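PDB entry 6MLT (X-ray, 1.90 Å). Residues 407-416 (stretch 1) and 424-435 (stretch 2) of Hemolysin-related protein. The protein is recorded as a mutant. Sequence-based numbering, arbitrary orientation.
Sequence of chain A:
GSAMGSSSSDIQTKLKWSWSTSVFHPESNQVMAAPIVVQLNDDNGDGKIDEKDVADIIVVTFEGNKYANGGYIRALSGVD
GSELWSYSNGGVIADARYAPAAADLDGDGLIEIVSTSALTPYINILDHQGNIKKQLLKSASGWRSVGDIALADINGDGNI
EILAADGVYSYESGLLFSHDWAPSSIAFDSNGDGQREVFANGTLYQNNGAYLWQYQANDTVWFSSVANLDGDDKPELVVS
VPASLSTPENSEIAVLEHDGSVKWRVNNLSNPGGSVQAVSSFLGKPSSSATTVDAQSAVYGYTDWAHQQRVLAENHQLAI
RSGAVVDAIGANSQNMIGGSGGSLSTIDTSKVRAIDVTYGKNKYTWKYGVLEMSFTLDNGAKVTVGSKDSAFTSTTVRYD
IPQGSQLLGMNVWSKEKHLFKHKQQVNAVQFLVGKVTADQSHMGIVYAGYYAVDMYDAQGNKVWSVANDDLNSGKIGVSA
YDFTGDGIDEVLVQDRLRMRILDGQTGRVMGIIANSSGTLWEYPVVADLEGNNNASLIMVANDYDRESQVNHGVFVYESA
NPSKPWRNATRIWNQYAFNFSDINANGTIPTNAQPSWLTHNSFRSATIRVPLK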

ATOM      1  N   LEU A 407      27.306  -3.877   8.405  1.00 31.25           N
ATOM      2  CA  LEU A 407      28.081  -3.215   7.361  1.00 29.11           C
ATOM      3  C   LEU A 407      27.131  -2.627   6.323  1.00 29.22           C
ATOM      4  O   LEU A 407      26.319  -3.355   5.743  1.00 30.20           O
ATOM      5  CB  LEU A 407      29.028  -4.209   6.696  1.00 27.29           C
ATOM      6  CG  LEU A 407      29.866  -3.679   5.530  1.00 26.02           C
ATOM      7  CD1 LEU A 407      30.854  -2.629   6.025  1.00 28.72           C
ATOM      8  CD2 LEU A 407      30.587  -4.829   4.832  1.00 23.73           C
ATOM      9  N   LEU A 408      27.245  -1.321   6.072  1.00 27.68           N
ATOM     10  CA  LEU A 408      26.354  -0.634   5.149  1.00 29.55           C
ATOM     11  C   LEU A 408      27.041  -0.084   3.908  1.00 31.23           C
ATOM     12  O   LEU A 408      26.348   0.247   2.939  1.00 30.43           O
ATOM     13  CB  LEU A 408      25.652   0.529   5.859  1.00 33.71           C
ATOM     14  CG  LEU A 408      24.790   0.168   7.065  1.00 39.87           C
ATOM     15  CD1 LEU A 408      24.190   1.430   7.666  1.00 46.42           C
ATOM     16  CD2 LEU A 408      23.698  -0.827   6.686  1.00 39.13           C
ATOM     17  N   GLY A 409      28.360   0.052   3.921  1.00 31.07           N
ATOM     18  CA  GLY A 409      29.064   0.554   2.755  1.00 30.32           C
ATOM     19  C   GLY A 409      30.541   0.709   3.048  1.00 27.05           C
ATOM     20  O   GLY A 409      31.042   0.245   4.077  1.00 24.11           O
ATOM     21  N   MET A 410      31.235   1.373   2.124  1.00 25.48           N
ATOM     22  CA  MET A 410      32.662   1.618   2.269  1.00 23.21           C
ATOM     23  C   MET A 410      33.015   2.959   1.642  1.00 24.73           C
ATOM     24  O   MET A 410      32.388   3.390   0.673  1.00 28.24           O
ATOM     25  CB  MET A 410      33.502   0.520   1.601  1.00 23.85           C
ATOM     26  CG  MET A 410      33.255  -0.896   2.113  1.00 29.76           C
ATOM     27  SD  MET A 410      34.196  -2.142   1.189  1.00 33.69           S
ATOM     28  CE  MET A 410      35.876  -1.604   1.485  1.00 54.00           C
ATOM     29  N   ASN A 411      34.024   3.617   2.207  1.00 23.79           N
ATOM     30  CA  ASN A 411      34.744   4.662   1.493  1.00 24.02           C
ATOM     31  C   ASN A 411      35.914   4.010   0.769  1.00 24.49           C
ATOM     32  O   ASN A 411      36.596   3.143   1.326  1.00 25.48           O
ATOM     33  CB  ASN A 411      35.234   5.754   2.444  1.00 26.45           C
ATOM     34  CG  ASN A 411      34.103   6.609   2.988  1.00 27.84           C
ATOM     35  OD1 ASN A 411      33.120   6.871   2.300  1.00 26.38           O
ATOM     36  ND2 ASN A 411      34.241   7.045   4.235  1.00 28.59           N
ATOM     37  N   VAL A 412      36.124   4.408  -0.484  1.00 24.10           N
ATOM     38  CA  VAL A 412      37.087   3.761  -1.368  1.00 23.09           C
ATOM     39  C   VAL A 412      37.998   4.829  -1.956  1.00 24.03           C
ATOM     40  O   VAL A 412      37.521   5.853  -2.458  1.00 25.61           O
ATOM     41  CB  VAL A 412      36.377   2.972  -2.486  1.00 25.03           C
ATOM     42  CG1 VAL A 412      37.383   2.280  -3.396  1.00 24.01           C
ATOM     43  CG2 VAL A 412      35.408   1.954  -1.881  1.00 27.89           C
ATOM     44  N   TRP A 413      39.305   4.598  -1.875  1.00 22.13           N
ATOM     45  CA  TRP A 413      40.314   5.455  -2.485  1.00 22.20           C
ATOM     46  C   TRP A 413      40.980   4.686  -3.616  1.00 22.83           C
ATOM     47  O   TRP A 413      41.455   3.563  -3.403  1.00 21.49           O
ATOM     48  CB  TRP A 413      41.388   5.868  -1.478  1.00 22.95           C
ATOM     49  CG  TRP A 413      40.992   6.849  -0.401  1.00 24.79           C
ATOM     50  CD1 TRP A 413      41.360   8.164  -0.314  1.00 30.43           C
ATOM     51  CD2 TRP A 413      40.191   6.582   0.756  1.00 23.25           C
ATOM     52  NE1 TRP A 413      40.830   8.731   0.819  1.00 29.53           N
ATOM     53  CE2 TRP A 413      40.109   7.782   1.495  1.00 27.03           C
ATOM     54  CE3 TRP A 413      39.537   5.446   1.241  1.00 23.23           C
ATOM     55  CZ2 TRP A 413      39.391   7.879   2.681  1.00 26.13           C
ATOM     56  CZ3 TRP A 413      38.831   5.542   2.417  1.00 24.56           C
ATOM     57  CH2 TRP A 413      38.761   6.747   3.126  1.00 26.99           C
ATOM     58  N   SER A 414      41.044   5.290  -4.800  1.00 21.82           N
ATOM     59  CA  SER A 414      41.762   4.700  -5.926  1.00 22.06           C
ATOM     60  C   SER A 414      42.517   5.798  -6.654  1.00 23.22           C
ATOM     61  O   SER A 414      41.908   6.749  -7.153  1.00 22.54           O
ATOM     62  CB  SER A 414      40.818   3.984  -6.889  1.00 24.08           C
ATOM     63  OG  SER A 414      41.547   3.414  -7.971  1.00 26.13           O
ATOM     64  N   LYS A 415      43.834   5.657  -6.731  1.00 22.13           N
ATOM     65  CA  LYS A 415      44.671   6.618  -7.433  1.00 25.10           C
ATOM     66  C   LYS A 415      44.605   6.396  -8.941  1.00 27.02           C
ATOM     67  O   LYS A 415      44.666   5.260  -9.421  1.00 23.93           O
ATOM     68  CB  LYS A 415      46.116   6.496  -6.956  1.00 26.22           C
ATOM     69  CG  LYS A 415      47.070   7.495  -7.595  1.00 30.85           C
ATOM     70  CD  LYS A 415      48.488   7.300  -7.079  1.00 33.26           C
ATOM     71  CE  LYS A 415      49.481   8.212  -7.788  1.00 44.34           C
ATOM     72  NZ  LYS A 415      50.830   8.136  -7.167  1.00 55.18           N
ATOM     73  N   GLU A 416      44.497   7.496  -9.686  1.00 27.35           N
ATOM     74  CA  GLU A 416      44.472   7.459 -11.144  1.00 34.89           C
ATOM     75  C   GLU A 416      45.737   7.993 -11.796  1.00 34.94           C
ATOM     76  O   GLU A 416      46.117   7.503 -12.862  1.00 34.44           O
ATOM     77  CB  GLU A 416      43.284   8.270 -11.678  1.00 46.97           C
ATOM     78  CG  GLU A 416      41.924   7.767 -11.234  1.00 61.00           C
ATOM     79  CD  GLU A 416      40.789   8.580 -11.827  1.00 74.69           C
ATOM     80  OE1 GLU A 416      41.074   9.539 -12.575  1.00 80.27           O
ATOM     81  OE2 GLU A 416      39.612   8.264 -11.547  1.00 77.70           O
ATOM     82  N   GLN A 424      45.026   0.385 -12.403  1.00 22.77           N
ATOM     83  CA  GLN A 424      44.514   1.067 -11.223  1.00 22.54           C
ATOM     84  C   GLN A 424      43.854   0.051 -10.296  1.00 23.22           C
ATOM     85  O   GLN A 424      43.364  -0.991 -10.735  1.00 23.42           O
ATOM     86  CB  GLN A 424      43.529   2.167 -11.633  1.00 23.42           C
ATOM     87  CG  GLN A 424      44.193   3.323 -12.371  1.00 24.16           C
ATOM     88  CD  GLN A 424      43.204   4.301 -12.980  1.00 26.50           C
ATOM     89  OE1 GLN A 424      42.035   4.343 -12.596  1.00 25.96           O
ATOM     90  NE2 GLN A 424      43.674   5.093 -13.939  1.00 27.56           N
ATOM     91  N   GLN A 425      43.877   0.337  -8.995  1.00 20.88           N
ATOM     92  CA  GLN A 425      43.303  -0.584  -8.021  1.00 19.28           C
ATOM     93  C   GLN A 425      42.770   0.208  -6.836  1.00 20.63           C
ATOM     94  O   GLN A 425      42.860   1.439  -6.796  1.00 20.76           O
ATOM     95  CB  GLN A 425      44.332  -1.627  -7.562  1.00 19.44           C
ATOM     96  CG  GLN A 425      45.487  -1.061  -6.741  1.00 20.17           C
ATOM     97  CD  GLN A 425      46.186  -2.134  -5.923  1.00 23.07           C
ATOM     98  OE1 GLN A 425      45.673  -2.577  -4.892  1.00 26.50           O
ATOM     99  NE2 GLN A 425      47.339  -2.580  -6.393  1.00 22.01           N
ATOM    100  N   VAL A 426      42.205  -0.510  -5.867  1.00 19.28           N
ATOM    101  CA  VAL A 426      41.795   0.100  -4.609  1.00 18.93           C
ATOM    102  C   VAL A 426      43.032   0.293  -3.741  1.00 19.46           C
ATOM    103  O   VAL A 426      43.713  -0.677  -3.384  1.00 20.93           O
ATOM    104  CB  VAL A 426      40.743  -0.758  -3.896  1.00 19.31           C
ATOM    105  CG1 VAL A 426      40.445  -0.205  -2.519  1.00 21.43           C
ATOM    106  CG2 VAL A 426      39.472  -0.820  -4.732  1.00 21.62           C
ATOM    107  N   ASN A 427      43.318   1.548  -3.385  1.00 19.77           N
ATOM    108  CA  ASN A 427      44.508   1.857  -2.609  1.00 19.88           C
ATOM    109  C   ASN A 427      44.233   2.029  -1.120  1.00 18.70           C
ATOM    110  O   ASN A 427      45.153   1.836  -0.313  1.00 19.85           O
ATOM    111  CB  ASN A 427      45.178   3.114  -3.163  1.00 20.96           C
ATOM    112  CG  ASN A 427      45.609   2.943  -4.616  1.00 21.09           C
ATOM    113  OD1 ASN A 427      44.963   3.448  -5.536  1.00 21.32           O
ATOM    114  ND2 ASN A 427      46.693   2.205  -4.825  1.00 20.15           N
ATOM    115  N   ALA A 428      43.006   2.375  -0.737  1.00 22.34           N
ATOM    116  CA  ALA A 428      42.626   2.409   0.667  1.00 22.37           C
ATOM    117  C   ALA A 428      41.136   2.136   0.783  1.00 22.46           C
ATOM    118  O   ALA A 428      40.362   2.393  -0.145  1.00 22.67           O
ATOM    119  CB  ALA A 428      42.968   3.748   1.327  1.00 25.10           C
ATOM    120  N   VAL A 429      40.732   1.638   1.955  1.00 22.13           N
ATOM    121  CA  VAL A 429      39.330   1.360   2.236  1.00 22.86           C
ATOM    122  C   VAL A 429      38.996   1.743   3.669  1.00 24.06           C
ATOM    123  O   VAL A 429      39.858   1.798   4.549  1.00 24.81           O
ATOM    124  CB  VAL A 429      38.956  -0.122   2.004  1.00 27.09           C
ATOM    125  CG1 VAL A 429      39.101  -0.487   0.551  1.00 32.55           C
ATOM    126  CG2 VAL A 429      39.816  -1.030   2.879  1.00 25.47           C
ATOM    127  N   GLN A 430      37.709   1.983   3.888  1.00 23.95           N
ATOM    128  CA  GLN A 430      37.166   2.301   5.197  1.00 26.11           C
ATOM    129  C   GLN A 430      35.735   1.794   5.222  1.00 25.67           C
ATOM    130  O   GLN A 430      35.003   1.964   4.246  1.00 27.34           O
ATOM    131  CB  GLN A 430      37.228   3.808   5.473  1.00 32.12           C
ATOM    132  CG  GLN A 430      36.580   4.253   6.770  1.00 34.78           C
ATOM    133  CD  GLN A 430      36.717   5.750   6.982  1.00 34.34           C
ATOM    134  OE1 GLN A 430      36.513   6.540   6.058  1.00 29.46           O
ATOM    135  NE2 GLN A 430      37.089   6.146   8.193  1.00 33.57           N
ATOM    136  N   PHE A 431      35.350   1.161   6.323  1.00 26.65           N
ATOM    137  CA  PHE A 431      34.052   0.508   6.422  1.00 27.61           C
ATOM    138  C   PHE A 431      33.063   1.388   7.171  1.00 28.60           C
ATOM    139  O   PHE A 431      33.400   1.982   8.198  1.00 28.39           O
ATOM    140  CB  PHE A 431      34.186  -0.844   7.116  1.00 25.44           C
ATOM    141  CG  PHE A 431      35.179  -1.744   6.458  1.00 27.07           C
ATOM    142  CD1 PHE A 431      34.864  -2.390   5.275  1.00 29.31           C
ATOM    143  CD2 PHE A 431      36.439  -1.915   6.996  1.00 26.31           C
ATOM    144  CE1 PHE A 431      35.790  -3.206   4.649  1.00 28.83           C
ATOM    145  CE2 PHE A 431      37.371  -2.733   6.375  1.00 25.55           C
ATOM    146  CZ  PHE A 431      37.041  -3.377   5.201  1.00 25.74           C
ATOM    147  N   LEU A 432      31.841   1.451   6.647  1.00 27.70           N
ATOM    148  CA  LEU A 432      30.753   2.240   7.210  1.00 30.46           C
ATOM    149  C   LEU A 432      29.692   1.301   7.769  1.00 29.07           C
ATOM    150  O   LEU A 432      29.253   0.373   7.076  1.00 25.96           O
ATOM    151  CB  LEU A 432      30.142   3.146   6.141  1.00 32.75           C
ATOM    152  CG  LEU A 432      31.141   3.932   5.292  1.00 32.72           C
ATOM    153  CD1 LEU A 432      30.445   4.642   4.143  1.00 29.72           C
ATOM    154  CD2 LEU A 432      31.902   4.923   6.158  1.00 35.57           C
ATOM    155  N   VAL A 433      29.272   1.550   9.011  1.00 28.79           N
ATOM    156  CA  VAL A 433      28.353   0.672   9.725  1.00 32.12           C
ATOM    157  C   VAL A 433      27.223   1.503  10.333  1.00 35.15           C
ATOM    158  O   VAL A 433      27.311   2.725  10.452  1.00 33.92           O
ATOM    159  CB  VAL A 433      29.069  -0.138  10.824  1.00 32.44           C
ATOM    160  CG1 VAL A 433      30.163  -1.019  10.213  1.00 33.81           C
ATOM    161  CG2 VAL A 433      29.660   0.795  11.875  1.00 32.25           C
ATOM    162  N   GLY A 434      26.165   0.805  10.747  1.00 35.94           N
ATOM    163  CA  GLY A 434      25.032   1.447  11.389  1.00 37.18           C
ATOM    164  C   GLY A 434      24.208   0.460  12.186  1.00 36.74           C
ATOM    165  O   GLY A 434      24.209  -0.745  11.915  1.00 32.52           O
ATOM    166  N   LYS A 435      23.492   0.988  13.179  1.00 39.63           N
ATOM    167  CA  LYS A 435      22.690   0.144  14.057  1.00 39.27           C
ATOM    168  C   LYS A 435      21.515  -0.461  13.298  1.00 38.66           C
ATOM    169  O   LYS A 435      20.846   0.213  12.509  1.00 35.87           O
ATOM    170  CB  LYS A 435      22.182   0.949  15.256  1.00 36.20           C
TER
HETATM  171  O   HOH W   1      40.692   4.396 -10.396  1.00 26.48           O
HETATM  172  O   HOH W   2      45.230   2.813  -8.239  1.00 20.01           O

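The two stretches run antiparallel as neighbouring strands, and backbone hydrogen bonds hold most of their length together. In the regular part, residues pair two by two. Asn411 N donates to Gln430 O (2.8 Å), and Gln430 N returns a bond to Asn411 O (3.0 Å). Leu432 N donates to Gly409 O at 2.9 Å.

A beta bulge lies between Leu407 and Gly409. Here Leu432 O accepts twice, from Leu408 N at 2.8 Å and from Gly409 N at 3.3 Å. The extra residue is thus accommodated without leaving either amide unpaired.

A similar sharing occurs at the other end. Trp413 N donates to Ala428 O (3.0 Å). Trp413 O accepts from Asn427 N at 2.7 Å and, weakly, from Ala428 N at 3.3 Å.

Side chains then take over from backbone partners. Asn427 OD1 accepts a nearly straight bond from Lys415 N (2.8 Å). Ser414 OG donates to Gln425 O at 2.6 Å. Ser414 OG also accepts from water 1 at 2.8 Å, and that water also donates to Gln424 OE1 (2.6 Å), so it bridges the stretches. Water 2 accepts from Gln425 N at 2.9 Å and lies 2.8 Å from both Lys415 O and Asn427 OD1.

The faces of the sheet differ in character. On the face with Asn411 and Gln430, Asn411 ND2 donates to Gln430 OE1 at 3.0 Å, so the side chains repeat the pairing of their backbones. Gln430 NE2 is satisfied elsewhere in the structure. On this face Trp413 also packs against Ala428, Trp413 CE3 to Ala428 CB at 3.8 Å.

The face with Met410, Val429 and Phe431 is apolar. Met410 CE reaches across to Val429 CB and to Phe431 CE1, both at 3.5 Å. Leu407 CD1 meets Phe431 CB at 3.9 Å.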